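Local structure of adhesin (Streptococcus sanguinis SK1 = NCTC 7863, 6VT2) at residues I285-P293 / Y382-R390; N373-I381 / R392-V401. The protein probably mediates bacterial attachment by binding sialylated glycans through its paired Siglec-like modules. One frame throughout, in Å; residues are numbered along the deposited sequence.

Contact 1: residues I285-P293 / Y382-R390; sequences IPKSLPAGP and YPDDTPASR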
loop_
_atom_site.group_PDB
_atom_site.type_symbol
_atom_site.label_atom_id
_atom_site.label_comp_id
_atom_site.label_asym_id
_atom_site.label_seq_id
_atom_site.Cartn_x
_atom_site.Cartn_y
_atom_site.Cartn_z
ATOM N N ILE A 285 2.743 17.362 -31.233
ATOM C CA ILE A 285 1.957 17.769 -32.373
ATOM C C ILE A 285 2.844 18.631 -33.254
ATOM O O ILE A 285 3.244 19.721 -32.831
ATOM C CB ILE A 285 0.725 18.540 -31.911
ATOM C CG1 ILE A 285 -0.192 17.701 -31.045
ATOM C CG2 ILE A 285 -0.065 19.075 -33.133
ATOM C CD1 ILE A 285 -0.727 16.427 -31.655
ATOM N N PRO A 286 3.205 18.195 -34.445
ATOM C CA PRO A 286 4.055 19.044 -35.289
ATOM C C PRO A 286 3.311 20.225 -35.865
ATOM O O PRO A 286 2.086 20.238 -35.939
ATOM C CB PRO A 286 4.496 18.095 -36.387
ATOM C CG PRO A 286 3.274 17.155 -36.538
ATOM C CD PRO A 286 2.763 16.962 -35.139
ATOM N N LYS A 287 4.088 21.241 -36.251
ATOM C CA LYS A 287 3.448 22.472 -36.678
ATOM C C LYS A 287 2.654 22.285 -37.957
ATOM O O LYS A 287 1.817 23.132 -38.256
ATOM C CB LYS A 287 4.479 23.581 -36.853
ATOM C CG LYS A 287 5.445 23.405 -38.024
ATOM C CD LYS A 287 6.435 24.531 -38.147
ATOM C CE LYS A 287 7.132 24.449 -39.504
ATOM N NZ LYS A 287 8.234 25.445 -39.597
ATOM N N SER A 288 2.887 21.190 -38.676
ATOM C CA SER A 288 2.097 20.905 -39.860
ATOM C C SER A 288 0.623 20.717 -39.539
ATOM O O SER A 288 -0.203 20.797 -40.460
ATOM C CB SER A 288 2.583 19.679 -40.567
ATOM O OG SER A 288 2.528 18.594 -39.675
ATOM N N LEU A 289 0.268 20.437 -38.260
ATOM C CA LEU A 289 -1.112 20.483 -37.807
ATOM C C LEU A 289 -1.416 21.868 -37.259
ATOM O O LEU A 289 -0.869 22.241 -36.215
ATOM C CB LEU A 289 -1.361 19.430 -36.739
ATOM C CG LEU A 289 -1.260 18.009 -37.300
ATOM C CD1 LEU A 289 -1.491 17.043 -36.212
ATOM C CD2 LEU A 289 -2.255 17.732 -38.430
ATOM N N PRO A 290 -2.348 22.594 -37.844
ATOM C CA PRO A 290 -2.707 23.895 -37.301
ATOM C C PRO A 290 -3.596 23.789 -36.082
ATOM O O PRO A 290 -4.392 22.866 -35.927
ATOM C CB PRO A 290 -3.471 24.551 -38.453
ATOM C CG PRO A 290 -3.986 23.429 -39.242
ATOM C CD PRO A 290 -2.969 22.325 -39.131
ATOM N N ALA A 291 -3.470 24.779 -35.217
ATOM C CA ALA A 291 -4.425 24.982 -34.161
ATOM C C ALA A 291 -5.683 25.591 -34.757
ATOM O O ALA A 291 -5.672 26.197 -35.833
ATOM C CB ALA A 291 -3.838 25.891 -33.087
ATOM N N GLY A 292 -6.767 25.464 -34.036
ATOM C CA GLY A 292 -8.022 25.987 -34.515
ATOM C C GLY A 292 -9.129 25.058 -34.124
ATOM O O GLY A 292 -8.921 24.094 -33.381
ATOM N N PRO A 293 -10.342 25.315 -34.619
ATOM C CA PRO A 293 -11.494 24.473 -34.215
ATOM C C PRO A 293 -11.302 23.007 -34.480
ATOM O O PRO A 293 -11.738 22.159 -33.680
ATOM C CB PRO A 293 -12.661 25.013 -35.054
ATOM C CG PRO A 293 -12.036 25.983 -36.046
ATOM C CD PRO A 293 -10.733 26.460 -35.457
ATOM N N TYR A 382 7.225 32.574 -33.313
ATOM C CA TYR A 382 7.577 31.352 -32.627
ATOM C C TYR A 382 7.738 30.255 -33.641
ATOM O O TYR A 382 7.252 30.352 -34.763
ATOM C CB TYR A 382 6.479 30.986 -31.644
ATOM C CG TYR A 382 6.353 31.998 -30.573
ATOM C CD1 TYR A 382 7.245 31.998 -29.524
ATOM C CD2 TYR A 382 5.366 32.961 -30.618
ATOM C CE1 TYR A 382 7.196 32.959 -28.557
ATOM C CE2 TYR A 382 5.300 33.911 -29.627
ATOM C CZ TYR A 382 6.214 33.925 -28.648
ATOM O OH TYR A 382 6.183 34.891 -27.673
ATOM N N PRO A 383 8.481 29.219 -33.296
ATOM C CA PRO A 383 8.905 28.256 -34.317
ATOM C C PRO A 383 7.795 27.342 -34.841
ATOM O O PRO A 383 8.045 26.589 -35.778
ATOM C CB PRO A 383 10.027 27.488 -33.609
ATOM C CG PRO A 383 9.913 27.774 -32.227
ATOM C CD PRO A 383 9.289 29.133 -32.090
ATOM N N ASP A 384 6.597 27.394 -34.276
ATOM C CA ASP A 384 5.463 26.668 -34.801
ATOM C C ASP A 384 4.648 27.540 -35.750
ATOM O O ASP A 384 3.601 27.117 -36.235
ATOM C CB ASP A 384 4.552 26.143 -33.691
ATOM C CG ASP A 384 3.988 27.215 -32.794
ATOM O OD1 ASP A 384 4.624 28.265 -32.633
ATOM O OD2 ASP A 384 2.926 27.013 -32.205
ATOM N N ASP A 385 5.102 28.765 -36.026
ATOM C CA ASP A 385 4.352 29.626 -36.914
ATOM C C ASP A 385 4.227 28.999 -38.291
ATOM O O ASP A 385 5.214 28.585 -38.873
ATOM C CB ASP A 385 5.051 30.982 -37.020
ATOM C CG ASP A 385 4.313 31.985 -37.866
ATOM O OD1 ASP A 385 3.307 32.533 -37.404
ATOM O OD2 ASP A 385 4.765 32.227 -38.994
ATOM N N THR A 386 3.011 28.971 -38.818
ATOM C CA THR A 386 2.762 28.522 -40.172
ATOM C C THR A 386 1.659 29.428 -40.747
ATOM O O THR A 386 0.853 29.942 -39.995
ATOM C CB THR A 386 2.260 27.076 -40.262
ATOM O OG1 THR A 386 1.000 26.986 -39.629
ATOM C CG2 THR A 386 3.284 26.065 -39.709
ATOM N N PRO A 387 1.532 29.467 -42.055
ATOM C CA PRO A 387 0.415 30.280 -42.599
ATOM C C PRO A 387 -0.963 29.877 -42.109
ATOM O O PRO A 387 -1.788 30.774 -41.855
ATOM C CB PRO A 387 0.558 30.102 -44.104
ATOM C CG PRO A 387 1.931 29.800 -44.293
ATOM C CD PRO A 387 2.367 28.928 -43.097
ATOM N N ALA A 388 -1.208 28.573 -41.875
ATOM C CA ALA A 388 -2.490 28.093 -41.401
ATOM C C ALA A 388 -2.687 28.285 -39.912
ATOM O O ALA A 388 -3.819 28.139 -39.434
ATOM C CB ALA A 388 -2.679 26.613 -41.787
ATOM N N SER A 389 -1.613 28.591 -39.174
ATOM C CA SER A 389 -1.710 28.653 -37.706
ATOM C C SER A 389 -0.572 29.560 -37.239
ATOM O O SER A 389 0.548 29.166 -36.868
ATOM C CB SER A 389 -1.629 27.255 -37.099
ATOM O OG SER A 389 -2.070 27.284 -35.760
ATOM N N ARG A 390 -0.806 30.856 -37.356
ATOM C CA ARG A 390 0.234 31.817 -37.051
ATOM C C ARG A 390 0.480 31.826 -35.556
ATOM O O ARG A 390 -0.446 31.679 -34.756
ATOM C CB ARG A 390 -0.183 33.204 -37.535
ATOM C CG ARG A 390 -0.028 33.351 -39.039
ATOM C CD ARG A 390 -0.916 34.530 -39.510
ATOM N NE ARG A 390 -0.501 35.813 -38.953
ATOM C CZ ARG A 390 0.447 36.578 -39.483
ATOM N NH1 ARG A 390 0.742 37.726 -38.916
ATOM N NH2 ARG A 390 1.137 36.158 -40.535
HETATM O O HOH W 1 -0.115 24.427 -39.902
HETATM O O HOH W 2 7.702 28.023 -38.268
HETATM O O HOH W 3 6.201 27.451 -41.130
HETATM O O HOH W 4 9.901 25.634 -37.479
HETATM O O HOH W 5 -5.115 28.295 -37.110
#
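Ser389 meets Ala291 through the one direct hydrogen bond between 285-293 and 382-390: Ala291 N donates to Ser389 OG over 2.9 Å, bent to 146° at the hydrogen. With OG anti to the backbone N (chi1 -165°), the hydroxyl reaches that N-H and is also bonded to Asn322 OD1.

Waters carry other polar links. The ammonium of Lys287 donates to two waters that pass on to Pro383 O, one of which also bonds Asp385 O. A further water joins Lys287 O to Thr386 OG1, and another joins Ala291 O to Ala388 O.

The extended lysine chain crosses the methyl of Thr386, Lys287 CG lying 3.8 Å from Thr386 CG2, while Pro290 CB rests 3.5 Å from Ser389 CB and 4.0 Å from Ala388 CB. The side chain of Pro290 lies about 6 Å from the bound N-acetylneuraminic acid.

In this wet interface between modules, a loop of the Siglec-like domain meets the hairpin loop of the Rib-like domain. Arg218 donates hydrogen bonds from NH2 to Lys287 O and from NE to Leu289 O, and Asp384 OD2 accepts from Gln323 N. On the Siglec-like side, Ile285 and Leu289 pack against Tyr297 of strand 296-305 and Phe320 of strand 314-321.

Contact 2: residues N373-I381 / R392-V401; sequences NNDGSVTVI and RDTITADRTV. With CA (calcium ion), chain G.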
loop_
_atom_site.group_PDB
_atom_site.type_symbol
_atom_site.label_atom_id
_atom_site.label_comp_id
_atom_site.label_asym_id
_atom_site.label_seq_id
_atom_site.Cartn_x
_atom_site.Cartn_y
_atom_site.Cartn_z
ATOM N N ASN A 373 9.976 45.948 -37.359
ATOM C CA ASN A 373 9.272 46.619 -38.430
ATOM C C ASN A 373 9.756 48.052 -38.575
ATOM O O ASN A 373 10.524 48.577 -37.759
ATOM C CB ASN A 373 7.813 46.514 -38.129
ATOM C CG ASN A 373 7.399 45.026 -37.979
ATOM O OD1 ASN A 373 7.665 44.255 -38.874
ATOM N ND2 ASN A 373 6.827 44.632 -36.850
ATOM N N ASN A 374 9.303 48.668 -39.663
ATOM C CA ASN A 374 9.808 49.990 -39.996
ATOM C C ASN A 374 9.474 51.001 -38.924
ATOM O O ASN A 374 10.228 51.967 -38.768
ATOM C CB ASN A 374 9.250 50.468 -41.311
ATOM C CG ASN A 374 9.907 49.813 -42.475
ATOM O OD1 ASN A 374 11.088 49.495 -42.439
ATOM N ND2 ASN A 374 9.150 49.627 -43.537
ATOM N N ASP A 375 8.385 50.792 -38.164
ATOM C CA ASP A 375 8.016 51.670 -37.062
ATOM C C ASP A 375 8.632 51.254 -35.728
ATOM O O ASP A 375 8.365 51.884 -34.689
ATOM C CB ASP A 375 6.497 51.770 -36.937
ATOM C CG ASP A 375 5.820 50.442 -36.519
ATOM O OD1 ASP A 375 6.510 49.442 -36.294
ATOM O OD2 ASP A 375 4.587 50.407 -36.441
ATOM N N GLY A 376 9.452 50.226 -35.732
ATOM C CA GLY A 376 10.142 49.825 -34.536
ATOM C C GLY A 376 9.361 48.846 -33.661
ATOM O O GLY A 376 9.919 48.374 -32.665
ATOM N N SER A 377 8.094 48.605 -33.949
ATOM C CA SER A 377 7.420 47.471 -33.338
ATOM C C SER A 377 8.143 46.210 -33.753
ATOM O O SER A 377 8.865 46.179 -34.746
ATOM C CB SER A 377 5.980 47.434 -33.767
ATOM O OG SER A 377 5.860 47.137 -35.123
ATOM N N VAL A 378 8.028 45.187 -32.900
ATOM C CA VAL A 378 8.760 43.962 -33.083
ATOM C C VAL A 378 7.758 42.838 -33.189
ATOM O O VAL A 378 6.907 42.669 -32.313
ATOM C CB VAL A 378 9.749 43.706 -31.949
ATOM C CG1 VAL A 378 10.486 42.359 -32.252
ATOM C CG2 VAL A 378 10.722 44.798 -31.847
ATOM N N THR A 379 7.823 42.111 -34.287
ATOM C CA THR A 379 7.064 40.877 -34.429
ATOM C C THR A 379 7.915 39.732 -33.921
ATOM O O THR A 379 9.035 39.551 -34.376
ATOM C CB THR A 379 6.706 40.618 -35.877
ATOM O OG1 THR A 379 6.018 41.764 -36.361
ATOM C CG2 THR A 379 5.779 39.402 -35.982
ATOM N N VAL A 380 7.366 38.970 -32.987
ATOM C CA VAL A 380 8.007 37.808 -32.428
ATOM C C VAL A 380 7.335 36.611 -33.081
ATOM O O VAL A 380 6.118 36.433 -32.970
ATOM C CB VAL A 380 7.820 37.777 -30.917
ATOM C CG1 VAL A 380 8.444 36.582 -30.305
ATOM C CG2 VAL A 380 8.369 39.045 -30.266
ATOM N N ILE A 381 8.124 35.786 -33.759
ATOM C CA ILE A 381 7.598 34.634 -34.476
ATOM C C ILE A 381 8.134 33.362 -33.842
ATOM O O ILE A 381 9.349 33.122 -33.813
ATOM C CB ILE A 381 7.970 34.712 -35.957
ATOM C CG1 ILE A 381 7.516 36.075 -36.565
ATOM C CG2 ILE A 381 7.416 33.543 -36.653
ATOM C CD1 ILE A 381 7.968 36.217 -38.006
ATOM N N ARG A 392 2.599 34.084 -33.027
ATOM C CA ARG A 392 3.353 35.331 -33.031
ATOM C C ARG A 392 2.937 36.170 -31.842
ATOM O O ARG A 392 1.876 35.950 -31.237
ATOM C CB ARG A 392 3.112 36.114 -34.327
ATOM C CG ARG A 392 3.563 35.389 -35.541
ATOM C CD ARG A 392 3.356 36.249 -36.821
ATOM N NE ARG A 392 3.741 35.414 -37.910
ATOM C CZ ARG A 392 4.330 35.810 -39.018
ATOM N NH1 ARG A 392 4.564 37.117 -39.212
ATOM N NH2 ARG A 392 4.693 34.924 -39.901
ATOM N N ASP A 393 3.789 37.153 -31.519
ATOM C CA ASP A 393 3.465 38.191 -30.565
ATOM C C ASP A 393 3.973 39.470 -31.190
ATOM O O ASP A 393 4.790 39.439 -32.111
ATOM C CB ASP A 393 4.078 37.958 -29.199
ATOM C CG ASP A 393 3.285 36.982 -28.337
ATOM O OD1 ASP A 393 2.061 37.121 -28.293
ATOM O OD2 ASP A 393 3.872 36.141 -27.660
ATOM N N THR A 394 3.451 40.589 -30.718
ATOM C CA THR A 394 3.897 41.903 -31.157
ATOM C C THR A 394 4.364 42.673 -29.940
ATOM O O THR A 394 3.678 42.702 -28.911
ATOM C CB THR A 394 2.782 42.658 -31.850
ATOM O OG1 THR A 394 2.375 41.957 -33.022
ATOM C CG2 THR A 394 3.327 44.094 -32.252
ATOM N N ILE A 395 5.537 43.257 -30.016
ATOM C CA ILE A 395 5.950 44.246 -28.995
ATOM C C ILE A 395 5.743 45.610 -29.663
ATOM O O ILE A 395 6.339 45.844 -30.664
ATOM C CB ILE A 395 7.389 44.040 -28.594
ATOM C CG1 ILE A 395 7.639 42.602 -28.149
ATOM C CG2 ILE A 395 7.845 45.048 -27.581
ATOM C CD1 ILE A 395 9.056 42.301 -27.918
ATOM N N THR A 396 4.941 46.462 -29.071
ATOM C CA THR A 396 4.596 47.742 -29.708
ATOM C C THR A 396 5.768 48.715 -29.662
ATOM O O THR A 396 6.576 48.601 -28.833
ATOM C CB THR A 396 3.317 48.291 -29.086
ATOM O OG1 THR A 396 3.559 48.399 -27.695
ATOM C CG2 THR A 396 2.149 47.385 -29.345
ATOM N N ALA A 397 5.752 49.663 -30.581
ATOM C CA ALA A 397 6.811 50.662 -30.770
ATOM C C ALA A 397 6.907 51.579 -29.548
ATOM O O ALA A 397 7.971 51.918 -29.220
ATOM C CB ALA A 397 6.571 51.422 -32.035
ATOM N N ASP A 398 5.861 51.739 -28.744
ATOM C CA ASP A 398 5.994 52.498 -27.496
ATOM C C ASP A 398 6.843 51.739 -26.473
ATOM O O ASP A 398 7.275 52.328 -25.562
ATOM C CB ASP A 398 4.644 52.940 -26.957
ATOM C CG ASP A 398 3.724 51.811 -26.628
ATOM O OD1 ASP A 398 4.098 50.728 -26.819
ATOM O OD2 ASP A 398 2.647 52.079 -26.105
ATOM N N ARG A 399 7.078 50.446 -26.653
ATOM C CA ARG A 399 7.953 49.730 -25.784
ATOM C C ARG A 399 9.344 49.597 -26.331
ATOM O O ARG A 399 10.212 49.070 -25.635
ATOM C CB ARG A 399 7.416 48.307 -25.570
ATOM C CG ARG A 399 5.967 48.292 -25.081
ATOM C CD ARG A 399 5.885 47.935 -23.660
ATOM N NE ARG A 399 4.500 47.797 -23.222
ATOM C CZ ARG A 399 4.013 48.340 -22.107
ATOM N NH1 ARG A 399 4.803 49.063 -21.312
ATOM N NH2 ARG A 399 2.738 48.158 -21.789
ATOM N N THR A 400 9.618 50.116 -27.536
ATOM C CA THR A 400 10.934 49.885 -28.105
ATOM C C THR A 400 11.641 51.133 -28.588
ATOM O O THR A 400 12.866 51.180 -28.535
ATOM C CB THR A 400 10.855 48.961 -29.318
ATOM O OG1 THR A 400 9.994 49.573 -30.278
ATOM C CG2 THR A 400 10.291 47.575 -28.936
ATOM N N VAL A 401 10.881 52.126 -29.030
ATOM C CA VAL A 401 11.375 53.293 -29.751
ATOM C C VAL A 401 11.270 54.524 -28.874
ATOM O O VAL A 401 10.265 54.701 -28.174
ATOM C CB VAL A 401 10.537 53.490 -31.028
ATOM C CG1 VAL A 401 10.703 54.855 -31.608
ATOM C CG2 VAL A 401 10.903 52.439 -32.078
HETATM CA CA CA G . 1.877 35.279 -26.583
HETATM O O HOH W 6 3.425 42.061 -35.491
HETATM O O HOH W 7 0.816 35.071 -24.336
HETATM O O HOH W 8 -0.457 35.635 -27.085
HETATM O O HOH W 9 1.903 37.263 -25.328
#
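Arg392 leaves its strand with CG beside the backbone N (chi1 -62°) and runs extended to NE, while Ile381 turns its CG1 the same way (chi1 -54°), and the two side chains lie alongside each other. Ile381 CD1 thereby sits over one face of the guanidinium, 3.7 Å from Arg392 NH1, and Arg392 NH2 makes a salt bridge with Asp385 OD2.

Strands 378-381 and 392-395 form the antiparallel beta hairpin of the atypical Rib domain. Val378 and Ile395 exchange two backbone bonds, each with an N-H...O angle of 167°, and Val380 and Asp393 exchange two more. Thr379 and Thr394, a non-hydrogen-bonded pair, share a water between their hydroxyls.

Past the ladder, Thr400 OG1 donates to Gly376 O over 2.7 Å from above the carbonyl plane. Asp375 OD1 accepts from both Ser377 N and Ser377 OG, the former closing an Asx turn. Asn373 ND2 reaches Thr379 OG1 almost in its own amide plane, at 3.0 Å, so the turn is tied back to its strand.

Asp393 chelates the calcium through OD1 at 2.5 Å and OD2 at 2.4 Å; Thr324 OG1, Tyr327 O and three waters also bind the ion, and Tyr382 OH is hydrogen-bonded to OD2. On the face carrying Val378 and Ile395, helix 346-360 packs through Ile352 and Val356, while strand 369-372 flanks 378-381 and makes it the central strand of the three-stranded sheet.

Overall arrangement
Along the chain, 285-293 comes first, between strands 277-283 and 296-305 of the second Siglec-like module. The chain then passes through helix 346-360 and strand 369-372 before 373-381 begins contact 2. Residues 382-390 follow directly and return to the earlier module, closing the long loop of contact 1; 392-401 then closes the short hairpin loop of contact 2. The segments alternate, so the two closures cross. Contact 1 joins neighbouring modules, whereas contact 2 lies within the Rib-like one. Their centres are about 21 Å apart, yet they touch where Tyr382 of contact 1 meets Asp393 of contact 2, which brings the inter-module loop to the calcium site.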